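Side-chain contacts in hypothetical protein MJ1247 (Methanocaldococcus jannaschii, PDB 1JEO), which catalyses the interconversion of D-arabino-hex-3-ulose 6-phosphate and fructose 6-phosphate, working as a homotetramer of the SIS family: residues R56-R61 and L156-I161; N28-L33 and L151-L156; V101-K106 and V123-L128. One frame throughout, in Å; residues are numbered along the deposited sequence.

Interaction 1. Residues R56-R61 and L156-I161; sequences RCFAMR and LVIAEI
Helices 49-64 and 144-164 of the SIS domain, a three-layer alpha-beta-alpha sandwich, run nearly parallel where Phe-58 and Arg-61 meet Ile-158: the axes of the two short segments lie 10.9 Å apart and differ in direction by 14°. The backbones draw nearest at Arg-61 and Ile-158, whose CA atoms are 7.3 Å apart. No hydrogen bond links the segments, and the contact is made by carbon atoms. Ile-158 fits between two residues one helical turn apart. With CG1 beside the backbone N (chi1 -67°) and chi2 at -63°, CD1 reaches the CD2-CE2 side of the Phe-58 ring obliquely, 3.6 Å from CE2 of Phe-58. Its other branch, CG2, turns to the aliphatic part of Arg-61, whose chain, bent at chi2 and chi3, crosses Ile-158 at about a right angle. An alanine in place of Ile-158 would remove both branches and is likely to leave a gap between the Phe-58 ring and the methylenes of Arg-61. Val-157 adds a looser touch on the same ring, its CG1 standing 4.2 Å from CE2 of Phe-58, while Ile-37 of helix 24-39 also packs on Phe-58. Beside the aromatic contact, CG2 of Ile-158 lies 3.6 Å from CG of Arg-61.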
loop_
_atom_site.group_PDB
_atom_site.type_symbol
_atom_site.label_atom_id
_atom_site.label_comp_id
_atom_site.label_asym_id
_atom_site.label_seq_id
_atom_site.Cartn_x
_atom_site.Cartn_y
_atom_site.Cartn_z
ATOM N N ARG A 56 0.926 4.836 6.504
ATOM C CA ARG A 56 1.362 4.586 7.880
ATOM C C ARG A 56 0.469 3.531 8.561
ATOM O O ARG A 56 0.959 2.708 9.336
ATOM C CB ARG A 56 1.366 5.885 8.697
ATOM C CG ARG A 56 2.535 6.817 8.422
ATOM C CD ARG A 56 2.406 8.116 9.205
ATOM N NE ARG A 56 3.499 9.066 8.995
ATOM C CZ ARG A 56 3.544 9.967 8.013
ATOM N NH1 ARG A 56 2.563 10.050 7.120
ATOM N NH2 ARG A 56 4.570 10.803 7.932
ATOM N N CYS A 57 -0.825 3.530 8.228
ATOM C CA CYS A 57 -1.780 2.557 8.778
ATOM C C CYS A 57 -1.402 1.128 8.372
ATOM O O CYS A 57 -1.508 0.195 9.172
ATOM C CB CYS A 57 -3.201 2.852 8.302
ATOM S SG CYS A 57 -3.927 4.361 8.948
ATOM N N PHE A 58 -0.909 0.993 7.140
ATOM C CA PHE A 58 -0.476 -0.289 6.586
ATOM C C PHE A 58 0.891 -0.682 7.159
ATOM O O PHE A 58 1.099 -1.848 7.510
ATOM C CB PHE A 58 -0.429 -0.196 5.051
ATOM C CG PHE A 58 -0.018 -1.476 4.350
ATOM C CD1 PHE A 58 1.063 -1.468 3.452
ATOM C CD2 PHE A 58 -0.726 -2.678 4.544
ATOM C CE1 PHE A 58 1.438 -2.642 2.745
ATOM C CE2 PHE A 58 -0.365 -3.861 3.843
ATOM C CZ PHE A 58 0.720 -3.840 2.941
ATOM N N ALA A 59 1.798 0.296 7.269
ATOM C CA ALA A 59 3.149 0.082 7.803
ATOM C C ALA A 59 3.111 -0.437 9.238
ATOM O O ALA A 59 3.831 -1.379 9.586
ATOM C CB ALA A 59 3.963 1.368 7.729
ATOM N N MET A 60 2.201 0.135 10.029
ATOM C CA MET A 60 2.000 -0.251 11.427
ATOM C C MET A 60 1.456 -1.681 11.513
ATOM O O MET A 60 1.950 -2.491 12.303
ATOM C CB MET A 60 1.024 0.713 12.111
ATOM C CG MET A 60 0.798 0.426 13.586
ATOM S SD MET A 60 -0.399 1.499 14.345
ATOM C CE MET A 60 0.646 2.903 14.701
ATOM N N ARG A 61 0.489 -1.992 10.650
ATOM C CA ARG A 61 -0.129 -3.314 10.629
ATOM C C ARG A 61 0.828 -4.437 10.181
ATOM O O ARG A 61 0.775 -5.537 10.732
ATOM C CB ARG A 61 -1.435 -3.278 9.827
ATOM C CG ARG A 61 -2.462 -4.333 10.226
ATOM C CD ARG A 61 -2.940 -4.286 11.673
ATOM N NE ARG A 61 -4.244 -3.641 11.825
ATOM C CZ ARG A 61 -4.624 -2.965 12.905
ATOM N NH1 ARG A 61 -3.804 -2.831 13.938
ATOM N NH2 ARG A 61 -5.825 -2.406 12.949
ATOM N N LEU A 156 -7.323 -5.422 3.514
ATOM C CA LEU A 156 -7.710 -6.707 2.913
ATOM C C LEU A 156 -6.454 -7.525 2.584
ATOM O O LEU A 156 -6.495 -8.754 2.617
ATOM C CB LEU A 156 -8.572 -6.523 1.653
ATOM C CG LEU A 156 -9.984 -5.930 1.760
ATOM C CD1 LEU A 156 -10.598 -5.832 0.379
ATOM C CD2 LEU A 156 -10.864 -6.753 2.671
ATOM N N VAL A 157 -5.338 -6.835 2.321
ATOM C CA VAL A 157 -4.043 -7.477 2.042
ATOM C C VAL A 157 -3.554 -8.092 3.361
ATOM O O VAL A 157 -3.106 -9.241 3.385
ATOM C CB VAL A 157 -3.000 -6.455 1.477
ATOM C CG1 VAL A 157 -1.598 -7.064 1.381
ATOM C CG2 VAL A 157 -3.442 -5.986 0.100
ATOM N N ILE A 158 -3.720 -7.343 4.455
ATOM C CA ILE A 158 -3.348 -7.803 5.796
ATOM C C ILE A 158 -4.196 -9.032 6.150
ATOM O O ILE A 158 -3.662 -10.024 6.646
ATOM C CB ILE A 158 -3.542 -6.674 6.858
ATOM C CG1 ILE A 158 -2.547 -5.529 6.605
ATOM C CG2 ILE A 158 -3.396 -7.218 8.284
ATOM C CD1 ILE A 158 -1.061 -5.917 6.741
ATOM N N ALA A 159 -5.488 -8.979 5.811
ATOM C CA ALA A 159 -6.431 -10.079 6.057
ATOM C C ALA A 159 -5.975 -11.343 5.337
ATOM O O ALA A 159 -5.964 -12.424 5.927
ATOM C CB ALA A 159 -7.837 -9.694 5.603
ATOM N N GLU A 160 -5.526 -11.176 4.091
ATOM C CA GLU A 160 -5.040 -12.288 3.286
ATOM C C GLU A 160 -3.685 -12.826 3.750
ATOM O O GLU A 160 -3.427 -14.023 3.609
ATOM C CB GLU A 160 -4.992 -11.921 1.800
ATOM C CG GLU A 160 -6.356 -11.702 1.146
ATOM C CD GLU A 160 -7.263 -12.923 1.205
ATOM O OE1 GLU A 160 -6.844 -14.004 0.745
ATOM O OE2 GLU A 160 -8.396 -12.796 1.719
ATOM N N ILE A 161 -2.834 -11.961 4.318
ATOM C CA ILE A 161 -1.519 -12.390 4.823
ATOM C C ILE A 161 -1.713 -13.253 6.079
ATOM O O ILE A 161 -1.033 -14.266 6.245
ATOM C CB ILE A 161 -0.550 -11.184 5.112
ATOM C CG1 ILE A 161 -0.161 -10.494 3.799
ATOM C CG2 ILE A 161 0.743 -11.668 5.801
ATOM C CD1 ILE A 161 0.602 -9.169 3.963
#

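Interaction 2. Residues N28-L33 and L151-L156; sequences NKLDSL and LIFLDL
Phe-153 and Leu-33 reach each other because both first torsions set CG anti to the backbone N, at chi1 172° and 169° respectively, extending the two side chains from opposite directions into the space between their helices. This is helix-to-helix packing on one face of the SIS alpha-beta-alpha sandwich, where helix 24-39 lies next to helix 144-164. The backbones remain well separated, the nearest CA atoms, those of Leu-30 and Phe-153, being 9.8 Å apart. Leu-33 offers one methyl, CD2, to the outer end of the ring, lying obliquely against CE2 and CZ. One turn earlier Leu-30 brings its CD1 obliquely to the other flank of the ring's outer end, nearest the meta carbon CE1, so that two leucines of one helix share a single phenylalanine. All three residues are buried, and the contact is wholly apolar. Ile-130 of strand 128-130 touches both Leu-33 and Phe-153, joining the helix pair to the sheet beneath, and the ring of Phe-20 meets that of Phe-153 with the planes at about 40°. The closer leucine contact runs from CD2 of Leu-33 to CE2 of Phe-153, at 3.9 Å; the longer one joins CD1 of Leu-30 to CE1 of Phe-153, at 4.3 Å.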
loop_
_atom_site.group_PDB
_atom_site.type_symbol
_atom_site.label_atom_id
_atom_site.label_comp_id
_atom_site.label_asym_id
_atom_site.label_seq_id
_atom_site.Cartn_x
_atom_site.Cartn_y
_atom_site.Cartn_z
ATOM N N ASN A 28 -3.617 -11.867 -9.561
ATOM C CA ASN A 28 -2.178 -12.001 -9.771
ATOM C C ASN A 28 -1.430 -10.824 -9.141
ATOM O O ASN A 28 -0.359 -11.015 -8.577
ATOM C CB ASN A 28 -1.857 -12.106 -11.270
ATOM C CG ASN A 28 -0.362 -12.208 -11.547
ATOM O OD1 ASN A 28 0.245 -11.273 -12.072
ATOM N ND2 ASN A 28 0.244 -13.318 -11.144
ATOM N N LYS A 29 -2.010 -9.625 -9.237
ATOM C CA LYS A 29 -1.416 -8.412 -8.658
ATOM C C LYS A 29 -1.386 -8.501 -7.128
ATOM O O LYS A 29 -0.375 -8.164 -6.503
ATOM C CB LYS A 29 -2.176 -7.158 -9.111
ATOM C CG LYS A 29 -1.994 -6.816 -10.587
ATOM C CD LYS A 29 -2.688 -5.513 -10.946
ATOM C CE LYS A 29 -2.506 -5.149 -12.414
ATOM N NZ LYS A 29 -1.096 -4.802 -12.763
ATOM N N LEU A 30 -2.466 -9.039 -6.554
ATOM C CA LEU A 30 -2.601 -9.230 -5.106
ATOM C C LEU A 30 -1.638 -10.317 -4.623
ATOM O O LEU A 30 -0.977 -10.145 -3.595
ATOM C CB LEU A 30 -4.051 -9.601 -4.745
ATOM C CG LEU A 30 -4.434 -10.010 -3.310
ATOM C CD1 LEU A 30 -4.191 -8.864 -2.330
ATOM C CD2 LEU A 30 -5.886 -10.443 -3.268
ATOM N N ASP A 31 -1.553 -11.416 -5.387
ATOM C CA ASP A 31 -0.668 -12.545 -5.076
ATOM C C ASP A 31 0.797 -12.134 -5.142
ATOM O O ASP A 31 1.592 -12.535 -4.292
ATOM C CB ASP A 31 -0.909 -13.728 -6.028
ATOM C CG ASP A 31 -2.199 -14.488 -5.726
ATOM O OD1 ASP A 31 -2.775 -14.323 -4.632
ATOM O OD2 ASP A 31 -2.640 -15.266 -6.599
ATOM N N SER A 32 1.121 -11.286 -6.120
ATOM C CA SER A 32 2.479 -10.779 -6.316
ATOM C C SER A 32 2.878 -9.836 -5.178
ATOM O O SER A 32 3.993 -9.927 -4.676
ATOM C CB SER A 32 2.608 -10.076 -7.670
ATOM O OG SER A 32 3.951 -9.725 -7.943
ATOM N N LEU A 33 1.937 -8.995 -4.733
ATOM C CA LEU A 33 2.169 -8.049 -3.629
ATOM C C LEU A 33 2.500 -8.807 -2.338
ATOM O O LEU A 33 3.491 -8.497 -1.679
ATOM C CB LEU A 33 0.942 -7.132 -3.418
ATOM C CG LEU A 33 0.799 -6.206 -2.185
ATOM C CD1 LEU A 33 1.913 -5.182 -2.096
ATOM C CD2 LEU A 33 -0.540 -5.497 -2.229
ATOM N N LEU A 151 -7.071 2.352 1.761
ATOM C CA LEU A 151 -7.007 1.906 3.163
ATOM C C LEU A 151 -7.701 0.554 3.292
ATOM O O LEU A 151 -7.141 -0.377 3.877
ATOM C CB LEU A 151 -7.672 2.912 4.121
ATOM C CG LEU A 151 -7.730 2.552 5.622
ATOM C CD1 LEU A 151 -6.328 2.432 6.213
ATOM C CD2 LEU A 151 -8.541 3.588 6.393
ATOM N N ILE A 152 -8.884 0.447 2.685
ATOM C CA ILE A 152 -9.667 -0.789 2.710
ATOM C C ILE A 152 -8.926 -1.921 1.985
ATOM O O ILE A 152 -8.817 -3.014 2.533
ATOM C CB ILE A 152 -11.119 -0.548 2.198
ATOM C CG1 ILE A 152 -11.840 0.348 3.213
ATOM C CG2 ILE A 152 -11.887 -1.876 2.042
ATOM C CD1 ILE A 152 -13.155 0.943 2.763
ATOM N N PHE A 153 -8.313 -1.610 0.837
ATOM C CA PHE A 153 -7.533 -2.584 0.053
ATOM C C PHE A 153 -6.353 -3.104 0.879
ATOM O O PHE A 153 -6.122 -4.313 0.945
ATOM C CB PHE A 153 -7.015 -1.947 -1.260
ATOM C CG PHE A 153 -6.041 -2.817 -2.037
ATOM C CD1 PHE A 153 -6.469 -4.020 -2.645
ATOM C CD2 PHE A 153 -4.680 -2.456 -2.127
ATOM C CE1 PHE A 153 -5.550 -4.855 -3.327
ATOM C CE2 PHE A 153 -3.745 -3.283 -2.807
ATOM C CZ PHE A 153 -4.180 -4.487 -3.408
ATOM N N LEU A 154 -5.622 -2.179 1.502
ATOM C CA LEU A 154 -4.461 -2.520 2.318
ATOM C C LEU A 154 -4.795 -3.340 3.559
ATOM O O LEU A 154 -3.993 -4.167 3.981
ATOM C CB LEU A 154 -3.644 -1.269 2.653
ATOM C CG LEU A 154 -2.933 -0.670 1.431
ATOM C CD1 LEU A 154 -2.362 0.680 1.788
ATOM C CD2 LEU A 154 -1.862 -1.600 0.875
ATOM N N ASP A 155 -6.002 -3.152 4.093
ATOM C CA ASP A 155 -6.463 -3.928 5.247
ATOM C C ASP A 155 -6.882 -5.323 4.774
ATOM O O ASP A 155 -6.759 -6.290 5.525
ATOM C CB ASP A 155 -7.615 -3.231 5.974
ATOM C CG ASP A 155 -7.158 -2.024 6.798
ATOM O OD1 ASP A 155 -6.000 -1.992 7.267
ATOM O OD2 ASP A 155 -7.980 -1.111 7.001
ATOM N N LEU A 156 -7.323 -5.422 3.514
ATOM C CA LEU A 156 -7.710 -6.707 2.913
ATOM C C LEU A 156 -6.454 -7.525 2.584
ATOM O O LEU A 156 -6.495 -8.754 2.617
ATOM C CB LEU A 156 -8.572 -6.523 1.653
ATOM C CG LEU A 156 -9.984 -5.930 1.760
ATOM C CD1 LEU A 156 -10.598 -5.832 0.379
ATOM C CD2 LEU A 156 -10.864 -6.753 2.671
#

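Interaction 3. Residues V101-K106 and V123-L128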
loop_
_atom_site.group_PDB
_atom_site.type_symbol
_atom_site.label_atom_id
_atom_site.label_comp_id
_atom_site.label_asym_id
_atom_site.label_seq_id
_atom_site.Cartn_x
_atom_site.Cartn_y
_atom_site.Cartn_z
ATOM N N VAL A 101 11.978 9.563 -4.091
ATOM C CA VAL A 101 12.149 8.315 -3.345
ATOM C C VAL A 101 12.198 7.119 -4.311
ATOM O O VAL A 101 13.008 6.210 -4.121
ATOM C CB VAL A 101 11.026 8.161 -2.259
ATOM C CG1 VAL A 101 11.075 6.795 -1.563
ATOM C CG2 VAL A 101 11.187 9.258 -1.209
ATOM N N ALA A 102 11.386 7.173 -5.372
ATOM C CA ALA A 102 11.337 6.125 -6.401
ATOM C C ALA A 102 12.655 6.029 -7.181
ATOM O O ALA A 102 13.150 4.928 -7.424
ATOM C CB ALA A 102 10.189 6.382 -7.359
ATOM N N LYS A 103 13.225 7.188 -7.521
ATOM C CA LYS A 103 14.494 7.297 -8.256
ATOM C C LYS A 103 15.671 6.732 -7.465
ATOM O O LYS A 103 16.508 6.017 -8.018
ATOM C CB LYS A 103 14.798 8.757 -8.611
ATOM C CG LYS A 103 14.008 9.311 -9.778
ATOM C CD LYS A 103 14.221 10.811 -9.927
ATOM C CE LYS A 103 13.340 11.389 -11.025
ATOM N NZ LYS A 103 13.483 12.868 -11.140
ATOM N N LYS A 104 15.703 7.030 -6.166
ATOM C CA LYS A 104 16.768 6.565 -5.280
ATOM C C LYS A 104 16.718 5.065 -4.992
ATOM O O LYS A 104 17.759 4.415 -4.898
ATOM C CB LYS A 104 16.794 7.384 -3.990
ATOM C CG LYS A 104 17.457 8.744 -4.184
ATOM C CD LYS A 104 17.627 9.473 -2.874
ATOM C CE LYS A 104 18.596 10.627 -2.986
ATOM N NZ LYS A 104 20.013 10.193 -3.151
ATOM N N ALA A 105 15.504 4.516 -4.938
ATOM C CA ALA A 105 15.301 3.091 -4.703
ATOM C C ALA A 105 15.615 2.286 -5.961
ATOM O O ALA A 105 16.154 1.185 -5.873
ATOM C CB ALA A 105 13.884 2.831 -4.267
ATOM N N LYS A 106 15.333 2.885 -7.121
ATOM C CA LYS A 106 15.564 2.282 -8.437
ATOM C C LYS A 106 17.051 1.995 -8.701
ATOM O O LYS A 106 17.382 1.054 -9.424
ATOM C CB LYS A 106 14.951 3.177 -9.535
ATOM C CG LYS A 106 14.875 2.589 -10.952
ATOM C CD LYS A 106 14.001 1.342 -11.054
ATOM C CE LYS A 106 14.064 0.771 -12.463
ATOM N NZ LYS A 106 13.332 -0.515 -12.584
ATOM N N VAL A 123 4.792 5.145 -12.200
ATOM C CA VAL A 123 4.640 3.805 -12.778
ATOM C C VAL A 123 5.834 3.371 -13.634
ATOM O O VAL A 123 6.107 2.176 -13.762
ATOM C CB VAL A 123 3.286 3.637 -13.549
ATOM C CG1 VAL A 123 2.136 4.085 -12.664
ATOM C CG2 VAL A 123 3.277 4.398 -14.883
ATOM N N GLU A 124 6.582 4.361 -14.133
ATOM C CA GLU A 124 7.777 4.147 -14.953
ATOM C C GLU A 124 8.903 3.516 -14.123
ATOM O O GLU A 124 9.760 2.816 -14.662
ATOM C CB GLU A 124 8.275 5.479 -15.537
ATOM C CG GLU A 124 7.280 6.234 -16.424
ATOM C CD GLU A 124 7.146 5.648 -17.820
ATOM O OE1 GLU A 124 8.066 5.850 -18.642
ATOM O OE2 GLU A 124 6.116 4.999 -18.098
ATOM N N PHE A 125 8.871 3.761 -12.812
ATOM C CA PHE A 125 9.870 3.240 -11.874
ATOM C C PHE A 125 9.406 1.992 -11.126
ATOM O O PHE A 125 10.185 1.381 -10.395
ATOM C CB PHE A 125 10.257 4.320 -10.852
ATOM C CG PHE A 125 10.841 5.558 -11.466
ATOM C CD1 PHE A 125 10.063 6.724 -11.588
ATOM C CD2 PHE A 125 12.164 5.562 -11.955
ATOM C CE1 PHE A 125 10.591 7.893 -12.199
ATOM C CE2 PHE A 125 12.714 6.720 -12.571
ATOM C CZ PHE A 125 11.923 7.891 -12.693
ATOM N N ALA A 126 8.143 1.617 -11.315
ATOM C CA ALA A 126 7.567 0.457 -10.639
ATOM C C ALA A 126 7.645 -0.866 -11.392
ATOM O O ALA A 126 7.462 -0.918 -12.609
ATOM C CB ALA A 126 6.130 0.745 -10.252
ATOM N N ASP A 127 7.888 -1.934 -10.634
ATOM C CA ASP A 127 7.965 -3.299 -11.157
ATOM C C ASP A 127 6.539 -3.856 -11.242
ATOM O O ASP A 127 6.231 -4.672 -12.112
ATOM C CB ASP A 127 8.794 -4.172 -10.211
ATOM C CG ASP A 127 9.476 -5.338 -10.916
ATOM O OD1 ASP A 127 10.027 -5.145 -12.018
ATOM O OD2 ASP A 127 9.480 -6.451 -10.349
ATOM N N LEU A 128 5.695 -3.407 -10.312
ATOM C CA LEU A 128 4.295 -3.804 -10.215
ATOM C C LEU A 128 3.454 -2.567 -9.930
ATOM O O LEU A 128 3.730 -1.820 -8.985
ATOM C CB LEU A 128 4.100 -4.836 -9.088
ATOM C CG LEU A 128 2.687 -5.288 -8.677
ATOM C CD1 LEU A 128 2.031 -6.141 -9.763
ATOM C CD2 LEU A 128 2.754 -6.058 -7.371
HETATM O O HOH W 1 11.408 -1.052 -10.798
#
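Apolar contacts centre on Phe-125, which projects from the loop between strands 112-115 and 128-130 against three residues of helix 96-106. The backbones approach most closely at Ala-102 and Phe-125, where the CA atoms are 6.4 Å apart; the small alanine side chain permits this, its CB meeting CB of Phe-125 at 4.1 Å. Farther out, the ring lies against the aliphatic part of Lys-103. That chain is extended beyond CG and crosses the ring obliquely, with CG 3.9 Å from CZ of Phe-125 and CE also close to CZ. Lys-106 comes to another part of the ring: its CG lies at the edge, near the ring plane, 4.1 Å from CD2 of Phe-125. Both lysines therefore touch the phenylalanine through methylenes.

The polar link is indirect. Lys-106 has CG anti to its own N (chi1 -169°) and a bend at chi2, which carries the rest of the chain past the phenylalanine backbone. One water accepts from NZ of Lys-106 at 2.7 Å and donates to the carbonyl O of Phe-125 at 2.8 Å, thus bridging side chain and loop. NZ of Lys-106 also bonds to OD1 of Asn-110, so the ammonium group is held by more than the water. Asp-127 carries the nearest opposite charge in the loop, but its OD1 is 5.7 Å from NZ of Lys-106, too far for a direct pair; its OD2 instead forms a salt bridge with Arg-36.

The arrangement belongs to the parallel alpha-beta architecture of the SIS domain, in which a helix on one face of the sheet packs against the loop leading into the edge strand 128-130.

In the fold
Interactions 1 and 2 are buried and share helix 144-164, which meets helix 49-64 through one and helix 24-39 through the other; their centres are 9 Å apart. Val-157 joins them, its CG2 lying 3.8 Å from CD2 of Leu-33. Interaction 3 is only partly buried, on the opposite side of the chain's centre from interaction 1, about 21 Å away between centres. The chemistry follows: aliphatic and aromatic carbons serve the two core contacts, with an arginine at the margin of interaction 1, whereas interaction 3 adds lysine methylenes and a bridging water. Leu-128 nevertheless touches helix 24-39, linking the loop segment of interaction 3 to interaction 2.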